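Local coordinates for monosaccharide ABC transporter substrate-binding protein, CUT2 family (Acidothermus cellulolyticus, PDB 4RU1) that binds myo-inositol in a pocket between two lobes and probably delivers it, as a periplasmic-type binding protein, to an ABC sugar transporter, at residues 68-73 against 91-96; 119-124 against 271-276; 185-190 against 214-219; 227-232 against 246-251. One frame throughout, in Å; residues are numbered along the deposited sequence.

Interaction 1: 68-73 against 91-96; sequences LIQDAV and IPAIKQ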
loop_
_atom_site.group_PDB
_atom_site.type_symbol
_atom_site.label_atom_id
_atom_site.label_comp_id
_atom_site.label_asym_id
_atom_site.label_seq_id
_atom_site.Cartn_x
_atom_site.Cartn_y
_atom_site.Cartn_z
ATOM N N LEU A 68 4.826 18.091 7.011
ATOM C CA LEU A 68 3.887 17.498 7.982
ATOM C C LEU A 68 4.650 16.805 9.140
ATOM O O LEU A 68 4.135 16.833 10.230
ATOM C CB LEU A 68 2.908 16.531 7.291
ATOM C CG LEU A 68 1.949 17.078 6.227
ATOM C CD1 LEU A 68 1.235 15.906 5.660
ATOM C CD2 LEU A 68 0.991 18.132 6.766
ATOM N N ILE A 69 5.781 16.146 8.896
ATOM C CA ILE A 69 6.582 15.502 9.973
ATOM C C ILE A 69 7.070 16.582 10.911
ATOM O O ILE A 69 6.924 16.419 12.127
ATOM C CB ILE A 69 7.763 14.668 9.446
ATOM C CG1 ILE A 69 7.226 13.523 8.593
ATOM C CG2 ILE A 69 8.553 14.090 10.594
ATOM C CD1 ILE A 69 8.232 12.856 7.682
ATOM N N GLN A 70 7.651 17.650 10.350
ATOM C CA GLN A 70 8.078 18.832 11.139
ATOM C C GLN A 70 6.977 19.453 12.011
ATOM O O GLN A 70 7.209 19.774 13.185
ATOM C CB GLN A 70 8.782 19.828 10.208
ATOM C CG GLN A 70 10.045 19.221 9.570
ATOM C CD GLN A 70 10.766 20.072 8.515
ATOM O OE1 GLN A 70 10.169 20.579 7.565
ATOM N NE2 GLN A 70 12.085 20.172 8.653
ATOM N N ASP A 71 5.761 19.573 11.448
ATOM C CA ASP A 71 4.553 20.099 12.162
ATOM C C ASP A 71 4.352 19.264 13.385
ATOM O O ASP A 71 4.225 19.786 14.448
ATOM C CB ASP A 71 3.242 20.106 11.385
ATOM C CG ASP A 71 3.264 21.022 10.119
ATOM O OD1 ASP A 71 4.144 21.934 10.000
ATOM O OD2 ASP A 71 2.324 20.796 9.294
ATOM N N ALA A 72 4.369 17.921 13.249
ATOM C CA ALA A 72 4.138 17.041 14.411
ATOM C C ALA A 72 5.328 17.075 15.432
ATOM O O ALA A 72 5.046 17.090 16.643
ATOM C CB ALA A 72 3.855 15.565 13.946
ATOM N N VAL A 73 6.558 17.241 14.987
ATOM C CA VAL A 73 7.680 17.384 15.883
ATOM C C VAL A 73 7.488 18.669 16.664
ATOM O O VAL A 73 7.684 18.682 17.898
ATOM C CB VAL A 73 8.999 17.394 15.159
ATOM C CG1 VAL A 73 10.144 17.781 16.091
ATOM C CG2 VAL A 73 9.308 16.026 14.581
ATOM N N ILE A 91 13.616 11.102 4.699
ATOM C CA ILE A 91 14.582 10.656 5.717
ATOM C C ILE A 91 15.155 11.749 6.624
ATOM O O ILE A 91 15.137 11.608 7.830
ATOM C CB ILE A 91 15.710 9.735 5.162
ATOM C CG1 ILE A 91 15.116 8.448 4.535
ATOM C CG2 ILE A 91 16.673 9.336 6.252
ATOM C CD1 ILE A 91 14.384 7.527 5.456
ATOM N N PRO A 92 15.537 12.891 6.028
ATOM C CA PRO A 92 16.087 13.963 6.901
ATOM C C PRO A 92 15.065 14.432 7.967
ATOM O O PRO A 92 15.433 14.570 9.133
ATOM C CB PRO A 92 16.370 15.073 5.895
ATOM C CG PRO A 92 16.483 14.443 4.546
ATOM C CD PRO A 92 15.486 13.299 4.612
ATOM N N ALA A 93 13.790 14.595 7.585
ATOM C CA ALA A 93 12.783 15.018 8.556
ATOM C C ALA A 93 12.520 13.916 9.568
ATOM O O ALA A 93 12.285 14.166 10.740
ATOM C CB ALA A 93 11.467 15.412 7.865
ATOM N N ILE A 94 12.594 12.660 9.144
ATOM C CA ILE A 94 12.407 11.592 10.102
ATOM C C ILE A 94 13.562 11.579 11.132
ATOM O O ILE A 94 13.301 11.529 12.343
ATOM C CB ILE A 94 12.169 10.194 9.437
ATOM C CG1 ILE A 94 10.908 10.186 8.560
ATOM C CG2 ILE A 94 12.136 9.129 10.502
ATOM C CD1 ILE A 94 10.767 9.058 7.587
ATOM N N LYS A 95 14.800 11.733 10.620
ATOM C CA LYS A 95 15.958 11.834 11.525
ATOM C C LYS A 95 15.819 12.973 12.486
ATOM O O LYS A 95 16.143 12.833 13.665
ATOM C CB LYS A 95 17.221 12.015 10.748
ATOM C CG LYS A 95 17.585 10.716 10.035
ATOM C CD LYS A 95 18.896 10.907 9.282
ATOM C CE LYS A 95 19.398 9.609 8.664
ATOM N NZ LYS A 95 20.413 9.787 7.577
ATOM N N GLN A 96 15.293 14.094 12.022
ATOM C CA GLN A 96 15.067 15.203 12.928
ATOM C C GLN A 96 14.056 14.850 14.011
ATOM O O GLN A 96 14.227 15.219 15.167
ATOM C CB GLN A 96 14.645 16.458 12.164
ATOM C CG GLN A 96 15.786 17.123 11.413
ATOM C CD GLN A 96 15.318 18.198 10.443
ATOM O OE1 GLN A 96 14.215 18.734 10.563
ATOM N NE2 GLN A 96 16.165 18.526 9.483
#
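Ile-69 and Ala-93 meet where the two helices come nearest, and their CB atoms lie 4.1 Å apart. The branches of Ile-69 divide the work. CG1 is anti to the carbonyl carbon (chi1 -62°), which leaves CG2 anti to the backbone N and resting on the other helix, 3.7 Å from Ala-93 O. The other branch carries Ile-69 CD1 past the alanine methyl to Ile-94, where it touches CG1 at 3.9 Å. The two isoleucine side chains cross obliquely. Ala-93 thus presents one methyl to both CB and CD1 of Ile-69. Its small size suits the 6.4 Å between the CA atoms of Ile-69 and Ala-93.

A polar pair closes the contact further out. Gln-70 NE2 donates to Gln-96 OE1 at 3.2 Å, with an N-H...O angle of 156°. The acceptor lies in the amide plane of Gln-70, and the two amide planes are turned 32° from each other. Both chains are extended beyond CG, and this span lets the amides meet. CG of Gln-70 also passes the methyl of Ala-93, more loosely.

Segments 68-73 and 91-96 run almost parallel, their axes 9.3 Å apart at closest approach. They belong to helices 62-74 and 87-99, neighbours in the alternating strand-helix order of an alpha/beta lobe. Ile-69 and Ile-94 both rest on Val-82 of strand 79-82, which comes between the helices in sequence. Ile-69 also reaches Ile-26 of strand 21-27, and Ile-94 touches Ser-117 of helix 114-117.

Interaction 2: 119-124 against 271-276; sequences ALMYFG and GDTIGG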
loop_
_atom_site.group_PDB
_atom_site.type_symbol
_atom_site.label_atom_id
_atom_site.label_comp_id
_atom_site.label_asym_id
_atom_site.label_seq_id
_atom_site.Cartn_x
_atom_site.Cartn_y
_atom_site.Cartn_z
ATOM N N ALA A 119 13.752 5.261 12.841
ATOM C CA ALA A 119 12.471 4.642 13.105
ATOM C C ALA A 119 12.680 3.271 13.843
ATOM O O ALA A 119 13.599 2.524 13.535
ATOM C CB ALA A 119 11.657 4.480 11.867
ATOM N N LEU A 120 11.780 3.008 14.798
ATOM C CA LEU A 120 11.950 1.863 15.720
ATOM C C LEU A 120 11.478 0.571 15.079
ATOM O O LEU A 120 11.953 -0.493 15.440
ATOM C CB LEU A 120 11.130 2.013 17.014
ATOM C CG LEU A 120 11.404 3.233 17.863
ATOM C CD1 LEU A 120 10.395 3.445 18.993
ATOM C CD2 LEU A 120 12.817 3.116 18.373
ATOM N N MET A 121 10.458 0.655 14.236
ATOM C CA MET A 121 9.754 -0.532 13.753
ATOM C C MET A 121 9.166 -0.232 12.356
ATOM O O MET A 121 9.074 0.945 11.944
ATOM C CB MET A 121 8.610 -0.835 14.646
ATOM C CG MET A 121 8.844 -1.294 16.073
ATOM S SD MET A 121 7.447 -1.566 17.153
ATOM C CE MET A 121 7.493 -0.071 18.218
ATOM N N TYR A 122 8.726 -1.251 11.648
ATOM C CA TYR A 122 8.072 -1.072 10.377
ATOM C C TYR A 122 7.004 -2.099 10.212
ATOM O O TYR A 122 7.243 -3.272 10.558
ATOM C CB TYR A 122 9.018 -1.286 9.201
ATOM C CG TYR A 122 8.434 -0.994 7.813
ATOM C CD1 TYR A 122 8.472 0.243 7.211
ATOM C CD2 TYR A 122 7.850 -2.023 7.079
ATOM C CE1 TYR A 122 7.878 0.479 5.964
ATOM C CE2 TYR A 122 7.234 -1.800 5.807
ATOM C CZ TYR A 122 7.303 -0.525 5.259
ATOM O OH TYR A 122 6.819 -0.267 4.005
ATOM N N PHE A 123 5.837 -1.723 9.705
ATOM C CA PHE A 123 4.676 -2.642 9.402
ATOM C C PHE A 123 4.258 -2.508 7.949
ATOM O O PHE A 123 3.891 -1.401 7.490
ATOM C CB PHE A 123 3.470 -2.306 10.332
ATOM C CG PHE A 123 3.804 -2.475 11.793
ATOM C CD1 PHE A 123 4.404 -1.453 12.457
ATOM C CD2 PHE A 123 3.703 -3.723 12.414
ATOM C CE1 PHE A 123 4.808 -1.624 13.783
ATOM C CE2 PHE A 123 4.099 -3.898 13.733
ATOM C CZ PHE A 123 4.650 -2.828 14.396
ATOM N N GLY A 124 4.338 -3.625 7.226
ATOM C CA GLY A 124 3.828 -3.724 5.876
ATOM C C GLY A 124 4.266 -4.946 5.214
ATOM O O GLY A 124 4.808 -5.871 5.844
ATOM N N GLY A 271 8.178 0.122 26.880
ATOM C CA GLY A 271 9.493 0.097 26.209
ATOM C C GLY A 271 9.631 -1.033 25.179
ATOM O O GLY A 271 10.757 -1.335 24.678
ATOM N N ASP A 272 8.499 -1.650 24.847
ATOM C CA ASP A 272 8.587 -2.800 23.957
ATOM C C ASP A 272 8.637 -2.426 22.489
ATOM O O ASP A 272 8.056 -1.390 22.084
ATOM C CB ASP A 272 7.392 -3.702 24.152
ATOM C CG ASP A 272 7.450 -4.521 25.420
ATOM O OD1 ASP A 272 8.450 -5.248 25.559
ATOM O OD2 ASP A 272 6.475 -4.506 26.237
ATOM N N THR A 273 9.247 -3.328 21.669
ATOM C CA THR A 273 9.194 -3.254 20.215
ATOM C C THR A 273 8.674 -4.583 19.685
ATOM O O THR A 273 8.550 -5.553 20.483
ATOM C CB THR A 273 10.527 -3.002 19.572
ATOM O OG1 THR A 273 11.390 -4.085 19.936
ATOM C CG2 THR A 273 11.065 -1.612 20.021
ATOM N N ILE A 274 8.291 -4.602 18.412
ATOM C CA ILE A 274 7.870 -5.819 17.743
ATOM C C ILE A 274 8.675 -5.935 16.482
ATOM O O ILE A 274 8.853 -4.914 15.787
ATOM C CB ILE A 274 6.383 -5.888 17.379
ATOM C CG1 ILE A 274 5.420 -5.456 18.529
ATOM C CG2 ILE A 274 6.055 -7.311 16.862
ATOM C CD1 ILE A 274 4.038 -5.059 17.992
ATOM N N GLY A 275 9.227 -7.081 16.171
ATOM C CA GLY A 275 10.015 -7.274 14.936
ATOM C C GLY A 275 11.501 -7.429 15.084
ATOM O O GLY A 275 12.155 -7.802 14.117
ATOM N N GLY A 276 12.047 -7.090 16.251
ATOM C CA GLY A 276 13.494 -7.212 16.524
ATOM C C GLY A 276 14.416 -6.650 15.480
ATOM O O GLY A 276 15.347 -7.347 14.986
HETATM O O HOH W 1 9.685 -3.756 13.248
#
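Met-121 makes the main contact with segment 271-276, through its sulfur. Ile-274 N donates a weak hydrogen bond to Met-121 SD at 3.4 Å, with an N-H...S angle of 156°. A second polar link runs through water. One molecule accepts from Tyr-122 N at 3.1 Å and donates to Ile-274 O at 2.9 Å. The backbone N and O of Ile-274 are therefore both tied to segment 119-124, the first through sulfur and the second through water.

The segments join a strand to a loop. Strand 121-124 belongs to the parallel sheet of one lobe of this periplasmic binding protein fold. Segment 271-276 follows helix 253-270 and leads to strand 280-281, which pairs with 121-124 at the edge of that sheet.

The remaining contacts are van der Waals ones. CG of Met-121 is anti to the carbonyl carbon (chi1 -67°), and the chain bends at SD. Met-121 CE lies 4.1 Å from both Asp-272 O and Thr-273 CA, while Met-121 SD lies 4.2 Å from Thr-273 CB. An alanine in place of Met-121 would probably leave Ile-274 N without its sulfur acceptor and open a gap beside Thr-273. Further along the strand, Ile-274 CD1 meets Phe-123 at the edge of the ring, 4.3 Å from Phe-123 CZ. Phe-123 also packs on Glu-259 and Ser-263 of helix 253-270. Ile-274 and Phe-123 both touch Val-280 of the edge strand.

Interaction 3: 185-190 against 214-219; sequences SVRTTI and AIQAVK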
loop_
_atom_site.group_PDB
_atom_site.type_symbol
_atom_site.label_atom_id
_atom_site.label_comp_id
_atom_site.label_asym_id
_atom_site.label_seq_id
_atom_site.Cartn_x
_atom_site.Cartn_y
_atom_site.Cartn_z
ATOM N N SER A 185 -8.933 9.361 -17.251
ATOM C CA SER A 185 -7.692 9.213 -18.000
ATOM C C SER A 185 -7.032 7.849 -17.782
ATOM O O SER A 185 -6.427 7.315 -18.683
ATOM C CB SER A 185 -6.685 10.290 -17.564
ATOM O OG SER A 185 -5.471 10.186 -18.230
ATOM N N VAL A 186 -7.066 7.324 -16.560
ATOM C CA VAL A 186 -6.509 6.001 -16.298
ATOM C C VAL A 186 -7.178 4.969 -17.222
ATOM O O VAL A 186 -6.573 4.153 -17.921
ATOM C CB VAL A 186 -6.650 5.556 -14.823
ATOM C CG1 VAL A 186 -6.188 4.098 -14.627
ATOM C CG2 VAL A 186 -5.894 6.463 -13.864
ATOM N N ARG A 187 -8.479 5.036 -17.245
ATOM C CA ARG A 187 -9.254 4.143 -18.062
ATOM C C ARG A 187 -8.928 4.177 -19.592
ATOM O O ARG A 187 -8.687 3.132 -20.205
ATOM C CB ARG A 187 -10.737 4.388 -17.885
ATOM C CG ARG A 187 -11.614 3.359 -18.501
ATOM C CD ARG A 187 -13.096 3.630 -18.198
ATOM N NE ARG A 187 -14.013 2.917 -19.059
ATOM C CZ ARG A 187 -15.292 2.626 -18.768
ATOM N NH1 ARG A 187 -15.863 2.933 -17.587
ATOM N NH2 ARG A 187 -16.023 2.049 -19.706
ATOM N N THR A 188 -8.903 5.374 -20.148
ATOM C CA THR A 188 -8.593 5.495 -21.568
ATOM C C THR A 188 -7.147 5.144 -21.897
ATOM O O THR A 188 -6.919 4.547 -22.930
ATOM C CB THR A 188 -8.949 6.891 -22.070
ATOM O OG1 THR A 188 -8.255 7.864 -21.310
ATOM C CG2 THR A 188 -10.492 7.140 -22.005
ATOM N N THR A 189 -6.238 5.402 -20.975
ATOM C CA THR A 189 -4.824 5.154 -21.208
ATOM C C THR A 189 -4.652 3.656 -21.197
ATOM O O THR A 189 -3.854 3.124 -21.956
ATOM C CB THR A 189 -3.995 5.868 -20.153
ATOM O OG1 THR A 189 -4.132 7.292 -20.320
ATOM C CG2 THR A 189 -2.508 5.562 -20.195
ATOM N N ILE A 190 -5.224 2.964 -20.220
ATOM C CA ILE A 190 -5.081 1.505 -20.234
ATOM C C ILE A 190 -5.717 0.913 -21.477
ATOM O O ILE A 190 -5.180 -0.024 -22.052
ATOM C CB ILE A 190 -5.662 0.833 -18.957
ATOM C CG1 ILE A 190 -4.876 1.297 -17.741
ATOM C CG2 ILE A 190 -5.653 -0.704 -19.013
ATOM C CD1 ILE A 190 -5.519 0.943 -16.381
ATOM N N ALA A 214 -9.185 -0.900 -14.921
ATOM C CA ALA A 214 -8.591 -1.821 -15.830
ATOM C C ALA A 214 -9.621 -2.838 -16.368
ATOM O O ALA A 214 -9.602 -3.193 -17.557
ATOM C CB ALA A 214 -7.423 -2.532 -15.212
ATOM N N ILE A 215 -10.519 -3.278 -15.492
ATOM C CA ILE A 215 -11.536 -4.259 -15.894
ATOM C C ILE A 215 -12.396 -3.571 -16.988
ATOM O O ILE A 215 -12.730 -4.185 -17.997
ATOM C CB ILE A 215 -12.426 -4.657 -14.714
ATOM C CG1 ILE A 215 -11.625 -5.488 -13.704
ATOM C CG2 ILE A 215 -13.694 -5.435 -15.167
ATOM C CD1 ILE A 215 -12.289 -5.553 -12.354
ATOM N N GLN A 216 -12.716 -2.309 -16.785
ATOM C CA GLN A 216 -13.516 -1.598 -17.735
ATOM C C GLN A 216 -12.758 -1.306 -19.039
ATOM O O GLN A 216 -13.301 -1.496 -20.179
ATOM C CB GLN A 216 -14.021 -0.282 -17.180
ATOM C CG GLN A 216 -15.062 -0.399 -16.085
ATOM C CD GLN A 216 -16.168 -1.396 -16.468
ATOM O OE1 GLN A 216 -16.344 -2.429 -15.834
ATOM N NE2 GLN A 216 -16.903 -1.079 -17.521
ATOM N N ALA A 217 -11.470 -0.966 -18.898
ATOM C CA ALA A 217 -10.545 -0.757 -20.049
ATOM C C ALA A 217 -10.367 -1.968 -20.919
ATOM O O ALA A 217 -10.384 -1.838 -22.141
ATOM C CB ALA A 217 -9.199 -0.305 -19.538
ATOM N N VAL A 218 -10.275 -3.131 -20.319
ATOM C CA VAL A 218 -10.169 -4.312 -21.106
ATOM C C VAL A 218 -11.412 -4.477 -21.983
ATOM O O VAL A 218 -11.288 -4.852 -23.162
ATOM C CB VAL A 218 -9.942 -5.543 -20.180
ATOM C CG1 VAL A 218 -10.414 -6.808 -20.856
ATOM C CG2 VAL A 218 -8.526 -5.610 -19.677
ATOM N N LYS A 219 -12.619 -4.263 -21.433
ATOM C CA LYS A 219 -13.885 -4.362 -22.247
ATOM C C LYS A 219 -13.898 -3.304 -23.345
ATOM O O LYS A 219 -14.208 -3.567 -24.511
ATOM C CB LYS A 219 -15.073 -4.224 -21.308
ATOM C CG LYS A 219 -15.676 -5.550 -20.890
ATOM C CD LYS A 219 -16.500 -5.481 -19.600
ATOM C CE LYS A 219 -17.613 -4.462 -19.664
ATOM N NZ LYS A 219 -17.930 -4.069 -18.270
#
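Arg-187 lays its guanidinium over Gln-216, whose CB sits over the centre of one face, 3.5 Å from Arg-187 CZ. The glutamine CG lies 3.7 Å from NH1 of Arg-187. The amide of Gln-216 is turned 67° from the guanidinium plane. Ala-217 CB touches both Arg-187 O at 3.5 Å and Ile-190 CG2 at 3.6 Å. CD1 of Ile-190 reaches on to Ala-214 CB at 4.1 Å.

The torsions of Arg-187 explain its reach. CG is anti to the backbone N (chi1 -170°), and the chain is extended as far as NE. Outside the two segments, Asp-220 OD2 takes a salt bridge from NE and is likely to hold the flat group over Gln-216. An alanine at Arg-187 would probably leave Asp-220 without this partner and uncover Gln-216 CB.

The helix segments cross at -43°, with axes 8.4 Å apart. They lie on helices 183-196 and 208-220 of one alpha/beta lobe. No hydrogen bond joins the segments. The contact rests on van der Waals fit, at the alanines and where the guanidinium lies on the aliphatic chain of Gln-216, with the arginine's charge met by Asp-220.

Interaction 4: 227-232 against 246-251; sequences IATFDF and QWAIDQ. With INS (1,2,3,4,5,6-hexahydroxy-cyclohexane), chain M.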
loop_
_atom_site.group_PDB
_atom_site.type_symbol
_atom_site.label_atom_id
_atom_site.label_comp_id
_atom_site.label_asym_id
_atom_site.label_seq_id
_atom_site.Cartn_x
_atom_site.Cartn_y
_atom_site.Cartn_z
ATOM N N ILE A 227 -6.970 -9.559 -15.693
ATOM C CA ILE A 227 -6.592 -8.497 -14.725
ATOM C C ILE A 227 -6.344 -9.217 -13.388
ATOM O O ILE A 227 -7.092 -10.115 -13.004
ATOM C CB ILE A 227 -7.708 -7.442 -14.537
ATOM C CG1 ILE A 227 -8.193 -6.841 -15.881
ATOM C CG2 ILE A 227 -7.255 -6.325 -13.629
ATOM C CD1 ILE A 227 -9.379 -7.473 -16.504
ATOM N N ALA A 228 -5.324 -8.750 -12.675
ATOM C CA ALA A 228 -4.981 -9.133 -11.290
ATOM C C ALA A 228 -4.578 -7.891 -10.562
ATOM O O ALA A 228 -4.200 -6.885 -11.208
ATOM C CB ALA A 228 -3.895 -10.146 -11.279
ATOM N N THR A 229 -4.704 -7.866 -9.229
ATOM C CA THR A 229 -4.433 -6.609 -8.515
ATOM C C THR A 229 -3.759 -6.836 -7.189
ATOM O O THR A 229 -3.849 -7.928 -6.553
ATOM C CB THR A 229 -5.741 -5.838 -8.272
ATOM O OG1 THR A 229 -5.432 -4.473 -7.933
ATOM C CG2 THR A 229 -6.632 -6.477 -7.240
ATOM N N PHE A 230 -3.126 -5.768 -6.737
ATOM C CA PHE A 230 -2.830 -5.620 -5.335
ATOM C C PHE A 230 -4.053 -5.017 -4.658
ATOM O O PHE A 230 -4.668 -4.043 -5.219
ATOM C CB PHE A 230 -1.592 -4.728 -5.157
ATOM C CG PHE A 230 -0.310 -5.360 -5.537
ATOM C CD1 PHE A 230 0.047 -5.600 -6.855
ATOM C CD2 PHE A 230 0.575 -5.716 -4.566
ATOM C CE1 PHE A 230 1.231 -6.201 -7.151
ATOM C CE2 PHE A 230 1.746 -6.342 -4.850
ATOM C CZ PHE A 230 2.122 -6.569 -6.139
ATOM N N ASP A 231 -4.394 -5.503 -3.449
ATOM C CA ASP A 231 -5.385 -4.915 -2.506
ATOM C C ASP A 231 -6.815 -5.276 -2.807
ATOM O O ASP A 231 -7.209 -5.658 -3.906
ATOM C CB ASP A 231 -5.296 -3.355 -2.481
ATOM C CG ASP A 231 -3.926 -2.824 -2.142
ATOM O OD1 ASP A 231 -3.164 -3.472 -1.385
ATOM O OD2 ASP A 231 -3.589 -1.710 -2.606
ATOM N N PHE A 232 -7.631 -5.036 -1.790
ATOM C CA PHE A 232 -9.065 -5.152 -1.889
ATOM C C PHE A 232 -9.718 -3.789 -1.854
ATOM O O PHE A 232 -9.188 -2.891 -1.238
ATOM C CB PHE A 232 -9.605 -5.963 -0.679
ATOM C CG PHE A 232 -9.381 -7.439 -0.785
ATOM C CD1 PHE A 232 -8.165 -8.012 -0.500
ATOM C CD2 PHE A 232 -10.375 -8.233 -1.295
ATOM C CE1 PHE A 232 -7.982 -9.392 -0.615
ATOM C CE2 PHE A 232 -10.192 -9.615 -1.471
ATOM C CZ PHE A 232 -8.998 -10.180 -1.119
ATOM N N GLN A 246 -8.188 -12.268 -11.578
ATOM C CA GLN A 246 -7.544 -13.554 -11.311
ATOM C C GLN A 246 -7.256 -13.776 -9.836
ATOM O O GLN A 246 -7.431 -14.870 -9.332
ATOM C CB GLN A 246 -6.271 -13.719 -12.139
ATOM C CG GLN A 246 -6.428 -13.495 -13.644
ATOM C CD GLN A 246 -7.469 -14.407 -14.201
ATOM O OE1 GLN A 246 -8.642 -14.001 -14.548
ATOM N NE2 GLN A 246 -7.091 -15.646 -14.252
ATOM N N TRP A 247 -6.802 -12.728 -9.158
ATOM C CA TRP A 247 -6.419 -12.809 -7.776
ATOM C C TRP A 247 -6.158 -11.402 -7.302
ATOM O O TRP A 247 -6.052 -10.490 -8.123
ATOM C CB TRP A 247 -5.200 -13.713 -7.569
ATOM C CG TRP A 247 -4.126 -13.579 -8.591
ATOM C CD1 TRP A 247 -3.877 -14.459 -9.605
ATOM C CD2 TRP A 247 -3.081 -12.573 -8.676
ATOM N NE1 TRP A 247 -2.779 -14.080 -10.312
ATOM C CE2 TRP A 247 -2.281 -12.899 -9.802
ATOM C CE3 TRP A 247 -2.801 -11.386 -7.972
ATOM C CZ2 TRP A 247 -1.171 -12.099 -10.204
ATOM C CZ3 TRP A 247 -1.685 -10.587 -8.409
ATOM C CH2 TRP A 247 -0.894 -10.975 -9.494
ATOM N N ALA A 248 -6.078 -11.241 -5.979
ATOM C CA ALA A 248 -5.726 -9.947 -5.320
ATOM C C ALA A 248 -4.732 -10.298 -4.263
ATOM O O ALA A 248 -4.885 -11.301 -3.567
ATOM C CB ALA A 248 -6.925 -9.278 -4.716
ATOM N N ILE A 249 -3.718 -9.482 -4.115
ATOM C CA ILE A 249 -2.711 -9.627 -3.085
ATOM C C ILE A 249 -3.080 -8.746 -1.901
ATOM O O ILE A 249 -3.144 -7.511 -2.028
ATOM C CB ILE A 249 -1.311 -9.260 -3.584
ATOM C CG1 ILE A 249 -0.907 -10.176 -4.778
ATOM C CG2 ILE A 249 -0.328 -9.298 -2.471
ATOM C CD1 ILE A 249 0.351 -9.739 -5.508
ATOM N N ASP A 250 -3.296 -9.351 -0.748
ATOM C CA ASP A 250 -3.670 -8.630 0.453
ATOM C C ASP A 250 -2.416 -8.295 1.273
ATOM O O ASP A 250 -1.602 -9.189 1.541
ATOM C CB ASP A 250 -4.579 -9.554 1.253
ATOM C CG ASP A 250 -5.252 -8.906 2.424
ATOM O OD1 ASP A 250 -5.191 -7.654 2.693
ATOM O OD2 ASP A 250 -5.891 -9.712 3.133
ATOM N N GLN A 251 -2.304 -7.011 1.585
ATOM C CA GLN A 251 -1.281 -6.466 2.482
ATOM C C GLN A 251 -1.796 -6.086 3.852
ATOM O O GLN A 251 -1.032 -5.581 4.699
ATOM C CB GLN A 251 -0.531 -5.257 1.889
ATOM C CG GLN A 251 -1.396 -4.016 1.747
ATOM C CD GLN A 251 -0.630 -2.782 1.258
ATOM O OE1 GLN A 251 -0.955 -2.180 0.192
ATOM N NE2 GLN A 251 0.326 -2.362 2.051
HETATM C C1 INS M . -1.327 0.546 -2.058
HETATM C C2 INS M . -2.007 1.404 -3.114
HETATM C C3 INS M . -2.047 2.854 -2.630
HETATM C C4 INS M . -0.700 3.371 -2.178
HETATM C C5 INS M . -0.109 2.523 -1.097
HETATM C C6 INS M . -0.014 1.071 -1.478
HETATM O O1 INS M . -1.190 -0.825 -2.464
HETATM O O2 INS M . -1.142 1.367 -4.262
HETATM O O3 INS M . -2.514 3.626 -3.754
HETATM O O4 INS M . -0.802 4.746 -1.728
HETATM O O5 INS M . 1.231 2.932 -0.745
HETATM O O6 INS M . 0.444 0.257 -0.359
HETATM O O HOH W 2 -9.356 -11.183 -15.301
HETATM O O HOH W 3 -1.176 -5.559 -1.518
HETATM O O HOH W 4 -4.411 -5.060 0.698
#
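Asp-231 OD2 accepts a 2.6 Å hydrogen bond from O1 of myo-inositol. Its other oxygen, OD1, takes hydrogen bonds from two waters. One of them also donates to Ile-249 O, and the other accepts from Gln-251 N. CG of Asp-231 is anti to the carbonyl carbon (chi1 -56°), which brings the carboxylate back toward Gln-251. Gln-251 reaches the same ligand through OE1, which accepts from inositol O6 at 2.9 Å. Gln-251 OE1 and Asp-231 OD1 are 3.0 Å apart, but both are acceptors and do not bond. Gln-251 NE2 donates to Glu-256 OE2, which is likely to fix which way the amide faces.

The backbones behind these two side chains pair as parallel strands. Ile-249 N bonds to Thr-229 O, and Asp-231 N to Ile-249 O at 2.8 Å. Thus Ile-249 joins both sides of Phe-230. On the face bearing Phe-230, Ile-249 CD1 makes a CH-pi contact over the ring, 3.7 Å from Phe-230 CZ and offset toward the rim. Ala-228 CB makes another over the centre of the six-membered ring of Trp-247, 3.5 Å from Trp-247 CE2. On the face bearing Thr-229, its CG2 meets Ala-248 CB at 3.8 Å. Phe-232 places one ring face over that methyl and turns its edge to Asp-250 CB.

Strands 226-230 and 248-250 form a beta-alpha-beta unit with helix 236-241, whose Pro-237 and Ile-240 touch Phe-232. Helix 127-140 packs against Phe-230, Trp-247 and Ile-249, and helix 208-220 against Ile-227 and Thr-229.

In the fold
The four contacts are shared between two alpha/beta lobes with the inositol site between them. Interactions 1 and 2 belong to the lobe of the parallel sheet, with centres about 18 Å apart. Interactions 3 and 4 belong to the lobe of the mixed sheet, with centres about 17 Å apart, and touch: Ile-227 packs on Ala-214, Ile-215 and Val-218. Interactions 1 and 3 lie on opposite sides of the chain's centre, their centres about 38 Å apart. Along the chain, interaction 1 closes first. Interaction 2 then spans 119 to 276, with 3 and 4 between its ends. The chain returns to the first lobe after building much of the second. Interaction 4 alone includes ligand-pocket residues.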